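Local coordinates for G-protein alpha subunit Galpha7 (Naegleria fowleri, PDB 6NE6) that probably binds and hydrolyses guanine nucleotides as the alpha subunit of a heterotrimeric G protein, switching signalling between active and inactive states, at residues Met9-Leu14 and Leu163-Phe168; Ile25-Arg30 and Asn35-Glu40; Leu138-Lys143 and Glu150-Arg155. All coordinates share one frame; numbering follows the deposited sequence.

Interaction 1: Met9-Leu14 and Leu163-Phe168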
loop_
_atom_site.group_PDB
_atom_site.type_symbol
_atom_site.label_atom_id
_atom_site.label_comp_id
_atom_site.label_asym_id
_atom_site.label_seq_id
_atom_site.Cartn_x
_atom_site.Cartn_y
_atom_site.Cartn_z
ATOM N N MET A 9 -6.280 -1.793 -27.120
ATOM C CA MET A 9 -6.597 -1.574 -25.715
ATOM C C MET A 9 -5.516 -0.703 -25.082
ATOM O O MET A 9 -4.323 -0.990 -25.225
ATOM C CB MET A 9 -6.706 -2.907 -24.975
ATOM C CG MET A 9 -6.820 -2.752 -23.472
ATOM S SD MET A 9 -7.067 -4.370 -22.689
ATOM C CE MET A 9 -8.797 -4.631 -23.066
ATOM N N LYS A 10 -5.926 0.349 -24.377
ATOM C CA LYS A 10 -4.970 1.246 -23.732
ATOM C C LYS A 10 -4.601 0.680 -22.368
ATOM O O LYS A 10 -5.423 0.674 -21.443
ATOM C CB LYS A 10 -5.546 2.657 -23.634
ATOM C CG LYS A 10 -5.868 3.257 -24.997
ATOM C CD LYS A 10 -6.014 4.761 -24.952
ATOM C CE LYS A 10 -4.652 5.450 -24.982
ATOM N NZ LYS A 10 -3.993 5.431 -26.316
ATOM N N LYS A 11 -3.364 0.208 -22.233
ATOM C CA LYS A 11 -2.947 -0.451 -21.003
ATOM C C LYS A 11 -2.235 0.539 -20.092
ATOM O O LYS A 11 -1.374 1.308 -20.533
ATOM C CB LYS A 11 -2.047 -1.654 -21.293
ATOM C CG LYS A 11 -2.705 -2.682 -22.225
ATOM C CD LYS A 11 -2.190 -4.087 -21.954
ATOM C CE LYS A 11 -3.067 -5.137 -22.637
ATOM N NZ LYS A 11 -2.487 -6.502 -22.449
ATOM N N ILE A 12 -2.588 0.481 -18.814
ATOM C CA ILE A 12 -2.086 1.388 -17.789
ATOM C C ILE A 12 -1.340 0.542 -16.775
ATOM O O ILE A 12 -1.944 -0.320 -16.118
ATOM C CB ILE A 12 -3.230 2.153 -17.120
ATOM C CG1 ILE A 12 -4.035 2.923 -18.175
ATOM C CG2 ILE A 12 -2.701 3.066 -16.019
ATOM C CD1 ILE A 12 -5.250 3.585 -17.587
ATOM N N LEU A 13 -0.038 0.782 -16.647
ATOM C CA LEU A 13 0.836 -0.016 -15.797
ATOM C C LEU A 13 1.016 0.662 -14.453
ATOM O O LEU A 13 1.420 1.825 -14.396
ATOM C CB LEU A 13 2.207 -0.202 -16.448
ATOM C CG LEU A 13 3.294 -0.920 -15.633
ATOM C CD1 LEU A 13 2.881 -2.356 -15.323
ATOM C CD2 LEU A 13 4.637 -0.890 -16.385
ATOM N N LEU A 14 0.779 -0.083 -13.379
ATOM C CA LEU A 14 1.057 0.401 -12.028
ATOM C C LEU A 14 2.516 0.134 -11.695
ATOM O O LEU A 14 2.995 -0.995 -11.844
ATOM C CB LEU A 14 0.151 -0.294 -11.011
ATOM C CG LEU A 14 -1.329 0.084 -11.040
ATOM C CD1 LEU A 14 -2.125 -0.933 -10.230
ATOM C CD2 LEU A 14 -1.529 1.491 -10.464
ATOM N N LEU A 163 1.325 -11.864 -13.354
ATOM C CA LEU A 163 0.609 -10.817 -14.069
ATOM C C LEU A 163 -0.850 -10.803 -13.638
ATOM O O LEU A 163 -1.490 -11.858 -13.574
ATOM C CB LEU A 163 0.701 -11.045 -15.578
ATOM C CG LEU A 163 -0.260 -10.205 -16.418
ATOM C CD1 LEU A 163 0.231 -8.775 -16.487
ATOM C CD2 LEU A 163 -0.432 -10.805 -17.810
ATOM N N ILE A 164 -1.380 -9.614 -13.349
ATOM C CA ILE A 164 -2.819 -9.439 -13.205
ATOM C C ILE A 164 -3.236 -8.191 -13.969
ATOM O O ILE A 164 -2.538 -7.169 -13.971
ATOM C CB ILE A 164 -3.278 -9.377 -11.729
ATOM C CG1 ILE A 164 -2.246 -8.671 -10.850
ATOM C CG2 ILE A 164 -3.567 -10.772 -11.215
ATOM C CD1 ILE A 164 -2.634 -8.568 -9.377
ATOM N N GLU A 165 -4.367 -8.301 -14.644
ATOM C CA GLU A 165 -4.912 -7.254 -15.484
ATOM C C GLU A 165 -6.381 -7.065 -15.139
ATOM O O GLU A 165 -7.104 -8.043 -14.918
ATOM C CB GLU A 165 -4.767 -7.626 -16.955
ATOM C CG GLU A 165 -3.345 -7.655 -17.452
ATOM C CD GLU A 165 -3.290 -7.809 -18.961
ATOM O OE1 GLU A 165 -3.437 -8.950 -19.437
ATOM O OE2 GLU A 165 -3.130 -6.787 -19.663
ATOM N N GLN A 166 -6.822 -5.816 -15.088
ATOM C CA GLN A 166 -8.242 -5.503 -14.946
ATOM C C GLN A 166 -8.675 -4.694 -16.157
ATOM O O GLN A 166 -8.413 -3.479 -16.215
ATOM C CB GLN A 166 -8.518 -4.708 -13.666
ATOM C CG GLN A 166 -9.979 -4.298 -13.518
ATOM C CD GLN A 166 -10.902 -5.499 -13.477
ATOM O OE1 GLN A 166 -10.832 -6.301 -12.556
ATOM N NE2 GLN A 166 -11.739 -5.643 -14.493
ATOM N N PRO A 167 -9.341 -5.302 -17.133
ATOM C CA PRO A 167 -9.819 -4.541 -18.288
ATOM C C PRO A 167 -11.124 -3.836 -17.967
ATOM O O PRO A 167 -11.880 -4.225 -17.068
ATOM C CB PRO A 167 -10.032 -5.612 -19.362
ATOM C CG PRO A 167 -10.437 -6.835 -18.550
ATOM C CD PRO A 167 -9.629 -6.746 -17.257
ATOM N N PHE A 168 -11.376 -2.770 -18.717
ATOM C CA PHE A 168 -12.592 -1.997 -18.538
ATOM C C PHE A 168 -12.780 -1.120 -19.758
ATOM O O PHE A 168 -11.865 -0.934 -20.561
ATOM C CB PHE A 168 -12.557 -1.142 -17.266
ATOM C CG PHE A 168 -11.461 -0.107 -17.230
ATOM C CD1 PHE A 168 -11.718 1.223 -17.567
ATOM C CD2 PHE A 168 -10.177 -0.452 -16.822
ATOM C CE1 PHE A 168 -10.702 2.188 -17.505
ATOM C CE2 PHE A 168 -9.161 0.505 -16.764
ATOM C CZ PHE A 168 -9.430 1.827 -17.098
#
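In the mixed beta sheet of the Ras-like G domain, K11 of strand 10-16 and E165 of the outermost strand 163-170 form a salt bridge across the strand that runs between them, 173-180. K11 NZ lies 2.9 Å from E165 OE2 and meets that oxygen on its syn side, the side of OE1. Both chains are extended beyond CG, and each has CG anti to its carbonyl carbon (chi1 -56° for K11, -68° for E165), which lets them reach over C176 of the intervening strand and meet obliquely. The ammonium group is also hydrogen-bonded to the backbone carbonyls of I191 and F194, while E165 OE1 takes the backbone N-H of I191, so the ion pair is tied into the loop that lies over this face. Further along, the methyl end of M9, turned by a bend at chi3, rests 4.0 Å from P167 CB, measured from M9 CE, and both residues also touch I191. K11 and P167 are the closest backbone pair, at 8.4 Å between CA atoms. Strands 163-170, 173-180 and 10-16 thus lie side by side at one edge of the sheet, with 163-170 antiparallel to 173-180, as in the Ras-like domain of G-protein alpha subunits.

Interaction 2: Ile25-Arg30 and Asn35-Glu40. With EDO (1,2-ethanediol), chain I.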
loop_
_atom_site.group_PDB
_atom_site.type_symbol
_atom_site.label_atom_id
_atom_site.label_comp_id
_atom_site.label_asym_id
_atom_site.label_seq_id
_atom_site.Cartn_x
_atom_site.Cartn_y
_atom_site.Cartn_z
ATOM N N ILE A 25 -4.763 0.107 -5.229
ATOM C CA ILE A 25 -5.400 0.645 -6.422
ATOM C C ILE A 25 -5.937 -0.483 -7.286
ATOM O O ILE A 25 -7.070 -0.419 -7.780
ATOM C CB ILE A 25 -4.411 1.521 -7.212
ATOM C CG1 ILE A 25 -4.034 2.735 -6.370
ATOM C CG2 ILE A 25 -5.037 1.950 -8.522
ATOM C CD1 ILE A 25 -3.087 3.689 -7.081
ATOM N N PHE A 26 -5.118 -1.519 -7.506
ATOM C CA PHE A 26 -5.556 -2.607 -8.377
ATOM C C PHE A 26 -6.756 -3.330 -7.778
ATOM O O PHE A 26 -7.717 -3.644 -8.484
ATOM C CB PHE A 26 -4.421 -3.600 -8.649
ATOM C CG PHE A 26 -4.801 -4.652 -9.670
ATOM C CD1 PHE A 26 -4.650 -4.398 -11.019
ATOM C CD2 PHE A 26 -5.349 -5.862 -9.281
ATOM C CE1 PHE A 26 -5.025 -5.338 -11.970
ATOM C CE2 PHE A 26 -5.730 -6.809 -10.235
ATOM C CZ PHE A 26 -5.564 -6.535 -11.581
ATOM N N LYS A 27 -6.712 -3.618 -6.476
ATOM C CA LYS A 27 -7.813 -4.350 -5.860
ATOM C C LYS A 27 -9.092 -3.527 -5.857
ATOM O O LYS A 27 -10.191 -4.074 -6.039
ATOM C CB LYS A 27 -7.425 -4.790 -4.448
ATOM C CG LYS A 27 -6.431 -5.942 -4.442
ATOM C CD LYS A 27 -6.058 -6.355 -3.012
ATOM C CE LYS A 27 -5.252 -5.263 -2.294
ATOM N NZ LYS A 27 -4.558 -5.815 -1.085
ATOM N N GLN A 28 -8.980 -2.211 -5.664
ATOM C CA GLN A 28 -10.165 -1.366 -5.752
ATOM C C GLN A 28 -10.725 -1.358 -7.166
ATOM O O GLN A 28 -11.950 -1.356 -7.354
ATOM C CB GLN A 28 -9.845 0.056 -5.304
ATOM C CG GLN A 28 -9.529 0.170 -3.833
ATOM C CD GLN A 28 -10.763 0.149 -2.935
ATOM O OE1 GLN A 28 -11.669 -0.681 -3.098
ATOM N NE2 GLN A 28 -10.800 1.064 -1.974
ATOM N N MET A 29 -9.843 -1.358 -8.172
ATOM C CA MET A 29 -10.306 -1.408 -9.556
ATOM C C MET A 29 -11.062 -2.703 -9.828
ATOM O O MET A 29 -12.085 -2.697 -10.528
ATOM C CB MET A 29 -9.127 -1.261 -10.522
ATOM C CG MET A 29 -8.701 0.189 -10.773
ATOM S SD MET A 29 -9.896 1.112 -11.758
ATOM C CE MET A 29 -9.477 0.544 -13.407
ATOM N N ARG A 30 -10.577 -3.823 -9.281
ATOM C CA ARG A 30 -11.331 -5.074 -9.379
ATOM C C ARG A 30 -12.746 -4.896 -8.844
ATOM O O ARG A 30 -13.718 -5.367 -9.455
ATOM C CB ARG A 30 -10.617 -6.198 -8.616
ATOM C CG ARG A 30 -9.373 -6.739 -9.314
ATOM C CD ARG A 30 -8.870 -8.033 -8.645
ATOM N NE ARG A 30 -9.937 -9.032 -8.522
ATOM C CZ ARG A 30 -9.791 -10.221 -7.935
ATOM N NH1 ARG A 30 -8.617 -10.589 -7.429
ATOM N NH2 ARG A 30 -10.820 -11.046 -7.854
ATOM N N ASN A 35 -15.388 -7.398 -10.375
ATOM C CA ASN A 35 -14.467 -8.519 -10.468
ATOM C C ASN A 35 -13.910 -8.833 -9.088
ATOM O O ASN A 35 -12.697 -8.930 -8.879
ATOM C CB ASN A 35 -13.368 -8.177 -11.477
ATOM C CG ASN A 35 -12.457 -9.351 -11.791
ATOM O OD1 ASN A 35 -12.845 -10.521 -11.668
ATOM N ND2 ASN A 35 -11.238 -9.042 -12.221
ATOM N N GLY A 36 -14.821 -8.981 -8.131
ATOM C CA GLY A 36 -14.479 -9.076 -6.725
ATOM C C GLY A 36 -13.936 -10.436 -6.325
ATOM O O GLY A 36 -13.684 -11.322 -7.140
ATOM N N PHE A 37 -13.744 -10.589 -5.023
ATOM C CA PHE A 37 -12.993 -11.729 -4.519
ATOM C C PHE A 37 -13.887 -12.944 -4.354
ATOM O O PHE A 37 -14.961 -12.872 -3.748
ATOM C CB PHE A 37 -12.329 -11.334 -3.206
ATOM C CG PHE A 37 -11.565 -10.058 -3.327
ATOM C CD1 PHE A 37 -10.507 -9.974 -4.221
ATOM C CD2 PHE A 37 -11.924 -8.935 -2.601
ATOM C CE1 PHE A 37 -9.794 -8.784 -4.370
ATOM C CE2 PHE A 37 -11.215 -7.734 -2.738
ATOM C CZ PHE A 37 -10.154 -7.666 -3.623
ATOM N N THR A 38 -13.438 -14.059 -4.908
ATOM C CA THR A 38 -14.196 -15.291 -4.882
ATOM C C THR A 38 -14.020 -16.001 -3.546
ATOM O O THR A 38 -13.163 -15.657 -2.727
ATOM C CB THR A 38 -13.750 -16.202 -6.018
ATOM O OG1 THR A 38 -12.386 -16.587 -5.807
ATOM C CG2 THR A 38 -13.863 -15.468 -7.350
ATOM N N THR A 39 -14.857 -17.015 -3.323
ATOM C CA THR A 39 -14.736 -17.803 -2.102
ATOM C C THR A 39 -13.369 -18.482 -2.025
ATOM O O THR A 39 -12.744 -18.521 -0.956
ATOM C CB THR A 39 -15.876 -18.825 -2.037
ATOM O OG1 THR A 39 -17.113 -18.130 -1.809
ATOM C CG2 THR A 39 -15.660 -19.814 -0.922
ATOM N N GLU A 40 -12.881 -19.005 -3.151
ATOM C CA GLU A 40 -11.547 -19.608 -3.166
ATOM C C GLU A 40 -10.479 -18.579 -2.808
ATOM O O GLU A 40 -9.597 -18.845 -1.984
ATOM C CB GLU A 40 -11.253 -20.226 -4.534
ATOM C CG GLU A 40 -9.863 -20.881 -4.651
ATOM C CD GLU A 40 -9.628 -21.546 -6.001
ATOM O OE1 GLU A 40 -10.588 -21.638 -6.792
ATOM O OE2 GLU A 40 -8.488 -21.984 -6.266
HETATM C C1 EDO I . -18.722 -8.979 -8.387
HETATM O O1 EDO I . -17.526 -8.371 -7.888
HETATM C C2 EDO I . -18.386 -10.378 -8.884
HETATM O O2 EDO I . -17.665 -11.078 -7.860
#
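R30 and F37 meet with the ring edge of F37 under one face of the guanidinium: the two planes stand 68° apart, F37 CD1 sits 3.5 Å off the guanidinium plane toward its rim, and F37 CE1 approaches R30 NH1 to 3.7 Å. Farther round the rim, F37 CZ lies 4.0 Å from K27 CB. A bend at chi3 (53°) swings the R30 guanidinium round to the backbone of N35, which it takes side-on. R30 NE, 2.8 Å from N35 O, lies nearly in line with that C=O bond, though the N-H itself is bent (151°); R30 NH2 reaches the same oxygen at 3.0 Å from above the carbonyl plane and bonds weakly to G36 O. In return N35 N donates to R30 O at 2.8 Å. G36 N donates to O1 of an ethanediol, probably from the crystallisation liquor, at 2.8 Å. R30 NH1 forms a salt bridge with E41 OE2, and N35 ND2 hydrogen-bonds to Q166 OE1. This is the linker from helix 22-32, which follows the probable P-loop, into helix 39-66, the first link from Ras-like to helical domain. Carbonyls, a carboxylate and a ring fix the guanidinium's rotation; its charge probably polarises N35 O.

Interaction 3: Leu138-Lys143 and Glu150-Arg155. With EDO (1,2-ethanediol), chain G.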
loop_
_atom_site.group_PDB
_atom_site.type_symbol
_atom_site.label_atom_id
_atom_site.label_comp_id
_atom_site.label_asym_id
_atom_site.label_seq_id
_atom_site.Cartn_x
_atom_site.Cartn_y
_atom_site.Cartn_z
ATOM N N LEU A 138 -10.951 -7.833 15.616
ATOM C CA LEU A 138 -10.668 -9.215 15.985
ATOM C C LEU A 138 -11.898 -9.970 16.480
ATOM O O LEU A 138 -11.889 -11.204 16.453
ATOM C CB LEU A 138 -9.549 -9.261 17.024
ATOM C CG LEU A 138 -8.120 -9.235 16.473
ATOM C CD1 LEU A 138 -7.120 -9.088 17.615
ATOM C CD2 LEU A 138 -7.827 -10.503 15.664
ATOM N N ASP A 139 -12.958 -9.278 16.927
ATOM C CA ASP A 139 -14.172 -9.994 17.307
ATOM C C ASP A 139 -14.721 -10.790 16.132
ATOM O O ASP A 139 -15.154 -11.937 16.296
ATOM C CB ASP A 139 -15.231 -9.021 17.832
ATOM C CG ASP A 139 -14.914 -8.517 19.224
ATOM O OD1 ASP A 139 -14.261 -9.256 19.989
ATOM O OD2 ASP A 139 -15.317 -7.379 19.550
ATOM N N ARG A 140 -14.692 -10.201 14.934
ATOM C CA ARG A 140 -15.129 -10.886 13.722
ATOM C C ARG A 140 -14.037 -11.800 13.171
ATOM O O ARG A 140 -14.313 -12.941 12.776
ATOM C CB ARG A 140 -15.547 -9.846 12.674
ATOM C CG ARG A 140 -15.913 -10.391 11.289
ATOM C CD ARG A 140 -16.340 -9.257 10.319
ATOM N NE ARG A 140 -15.344 -8.185 10.241
ATOM C CZ ARG A 140 -14.275 -8.226 9.446
ATOM N NH1 ARG A 140 -14.090 -9.274 8.656
ATOM N NH2 ARG A 140 -13.390 -7.227 9.439
ATOM N N ILE A 141 -12.793 -11.303 13.113
ATOM C CA ILE A 141 -11.717 -12.030 12.436
ATOM C C ILE A 141 -11.275 -13.248 13.241
ATOM O O ILE A 141 -10.807 -14.238 12.670
ATOM C CB ILE A 141 -10.542 -11.071 12.165
ATOM C CG1 ILE A 141 -10.967 -9.967 11.191
ATOM C CG2 ILE A 141 -9.295 -11.824 11.659
ATOM C CD1 ILE A 141 -9.890 -8.894 11.012
ATOM N N GLY A 142 -11.396 -13.197 14.566
ATOM C CA GLY A 142 -11.006 -14.301 15.429
ATOM C C GLY A 142 -12.003 -15.428 15.541
ATOM O O GLY A 142 -11.719 -16.437 16.190
ATOM N N LYS A 143 -13.169 -15.293 14.921
ATOM C CA LYS A 143 -14.177 -16.343 14.991
ATOM C C LYS A 143 -13.722 -17.586 14.231
ATOM O O LYS A 143 -13.040 -17.499 13.205
ATOM C CB LYS A 143 -15.502 -15.855 14.405
ATOM C CG LYS A 143 -16.155 -14.695 15.132
ATOM C CD LYS A 143 -16.920 -15.162 16.341
ATOM C CE LYS A 143 -17.845 -14.072 16.855
ATOM N NZ LYS A 143 -18.551 -14.519 18.090
ATOM N N GLU A 150 -14.487 -8.324 1.959
ATOM C CA GLU A 150 -13.953 -7.500 0.886
ATOM C C GLU A 150 -12.925 -6.504 1.411
ATOM O O GLU A 150 -11.808 -6.411 0.891
ATOM C CB GLU A 150 -15.127 -6.789 0.220
ATOM C CG GLU A 150 -14.883 -6.260 -1.142
ATOM C CD GLU A 150 -16.187 -5.832 -1.776
ATOM O OE1 GLU A 150 -16.649 -4.712 -1.473
ATOM O OE2 GLU A 150 -16.776 -6.637 -2.530
ATOM N N GLU A 151 -13.281 -5.762 2.467
ATOM C CA GLU A 151 -12.361 -4.758 2.993
ATOM C C GLU A 151 -11.121 -5.407 3.604
ATOM O O GLU A 151 -10.007 -4.879 3.473
ATOM C CB GLU A 151 -13.076 -3.876 4.021
ATOM C CG GLU A 151 -12.183 -2.780 4.591
ATOM C CD GLU A 151 -12.926 -1.817 5.492
ATOM O OE1 GLU A 151 -14.104 -2.086 5.800
ATOM O OE2 GLU A 151 -12.326 -0.791 5.888
ATOM N N ASP A 152 -11.284 -6.564 4.252
ATOM C CA ASP A 152 -10.122 -7.302 4.757
ATOM C C ASP A 152 -9.098 -7.556 3.659
ATOM O O ASP A 152 -7.890 -7.424 3.881
ATOM C CB ASP A 152 -10.537 -8.648 5.348
ATOM C CG ASP A 152 -11.333 -8.525 6.636
ATOM O OD1 ASP A 152 -11.484 -7.413 7.217
ATOM O OD2 ASP A 152 -11.820 -9.588 7.067
ATOM N N VAL A 153 -9.570 -7.936 2.467
ATOM C CA VAL A 153 -8.665 -8.294 1.378
ATOM C C VAL A 153 -7.994 -7.048 0.802
ATOM O O VAL A 153 -6.787 -7.044 0.531
ATOM C CB VAL A 153 -9.415 -9.082 0.288
ATOM C CG1 VAL A 153 -8.489 -9.321 -0.929
ATOM C CG2 VAL A 153 -9.932 -10.419 0.834
ATOM N N VAL A 154 -8.763 -5.984 0.605
ATOM C CA VAL A 154 -8.215 -4.729 0.089
ATOM C C VAL A 154 -7.096 -4.228 0.991
ATOM O O VAL A 154 -6.085 -3.704 0.518
ATOM C CB VAL A 154 -9.339 -3.688 -0.048
ATOM C CG1 VAL A 154 -8.787 -2.296 -0.390
ATOM C CG2 VAL A 154 -10.349 -4.133 -1.106
ATOM N N ARG A 155 -7.249 -4.403 2.298
ATOM C CA ARG A 155 -6.267 -3.894 3.248
ATOM C C ARG A 155 -5.067 -4.816 3.451
ATOM O O ARG A 155 -4.111 -4.412 4.119
ATOM C CB ARG A 155 -6.953 -3.636 4.588
ATOM C CG ARG A 155 -7.842 -2.411 4.571
ATOM C CD ARG A 155 -8.304 -2.093 5.961
ATOM N NE ARG A 155 -9.186 -0.933 6.028
ATOM C CZ ARG A 155 -8.800 0.284 6.398
ATOM N NH1 ARG A 155 -7.536 0.516 6.729
ATOM N NH2 ARG A 155 -9.686 1.266 6.456
HETATM C C1 EDO G . -11.587 -11.536 20.855
HETATM O O1 EDO G . -11.377 -12.055 22.183
HETATM C C2 EDO G . -10.658 -12.226 19.856
HETATM O O2 EDO G . -11.412 -12.835 18.793
#
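What stands out here is that one buried carboxylate, that of D152, almost alone joins two short helices in the all-helical domain of G-protein alpha subunits. R140, from helix 138-141, meets it end-on with two nitrogens, one for each oxygen. R140 NH1 lies 2.8 Å from D152 OD2 with an N-H...O angle of 173°, and R140 NH2 lies 2.9 Å from D152 OD1 at 161°. The two side chains come from opposite directions, and the guanidinium and carboxylate planes are only 27° apart. Both oxygens are approached on their syn sides, OD2 from somewhat out of the carboxylate plane. R140 leaves its helix with CG anti to the backbone N and runs straight until chi3, where it turns to present its NH1-NH2 end.

The carboxylate has further partners: Y133 OH bonds to OD1 and Y146 OH to OD2, so each oxygen has both a guanidinium N-H and a tyrosine hydroxyl. That satisfies a buried charge, and the surrounding donors probably favour its ionised form. At the start of helix 150-154, S149 OG is hydrogen-bonded to the backbone N of D152. Beyond the ion pair little touches: I141 CG1 lies 4.2 Å from D152 OD2 and also sits over one face of its neighbour's guanidinium, near the rim, while I141 and D152 pack on I53 and I49 of helix 39-66. The backbones stay well apart, and the closest CA atoms, those of I141 and D152, are 9.2 Å from each other. On helix 138-141 itself, an ethanediol, probably from the crystallisation liquor, donates its O2 hydroxyl to L138 O at 2.9 Å.

How the interactions relate
The three contacts step from the beta sheet out to the all-helical domain. Interaction 1 ties strands 10-16 and 163-170 of the sheet; interaction 2, its centre 14 Å away, packs helix 22-32 against the chain leading into helix 39-66; interaction 3 lies another 15 Å from interaction 2. Along the chain, interactions 2 and 3 follow one another, both between the two strands of interaction 1. F168 packs on M29, linking 1 with 2, while K27 reaches V153 O and F37 touches V153, linking 2 with 3. Interactions 1 and 3, centres about 28 Å apart, do not touch. Helix 22-32 and the linker after it probably couple the nucleotide-binding sheet to the all-helical domain.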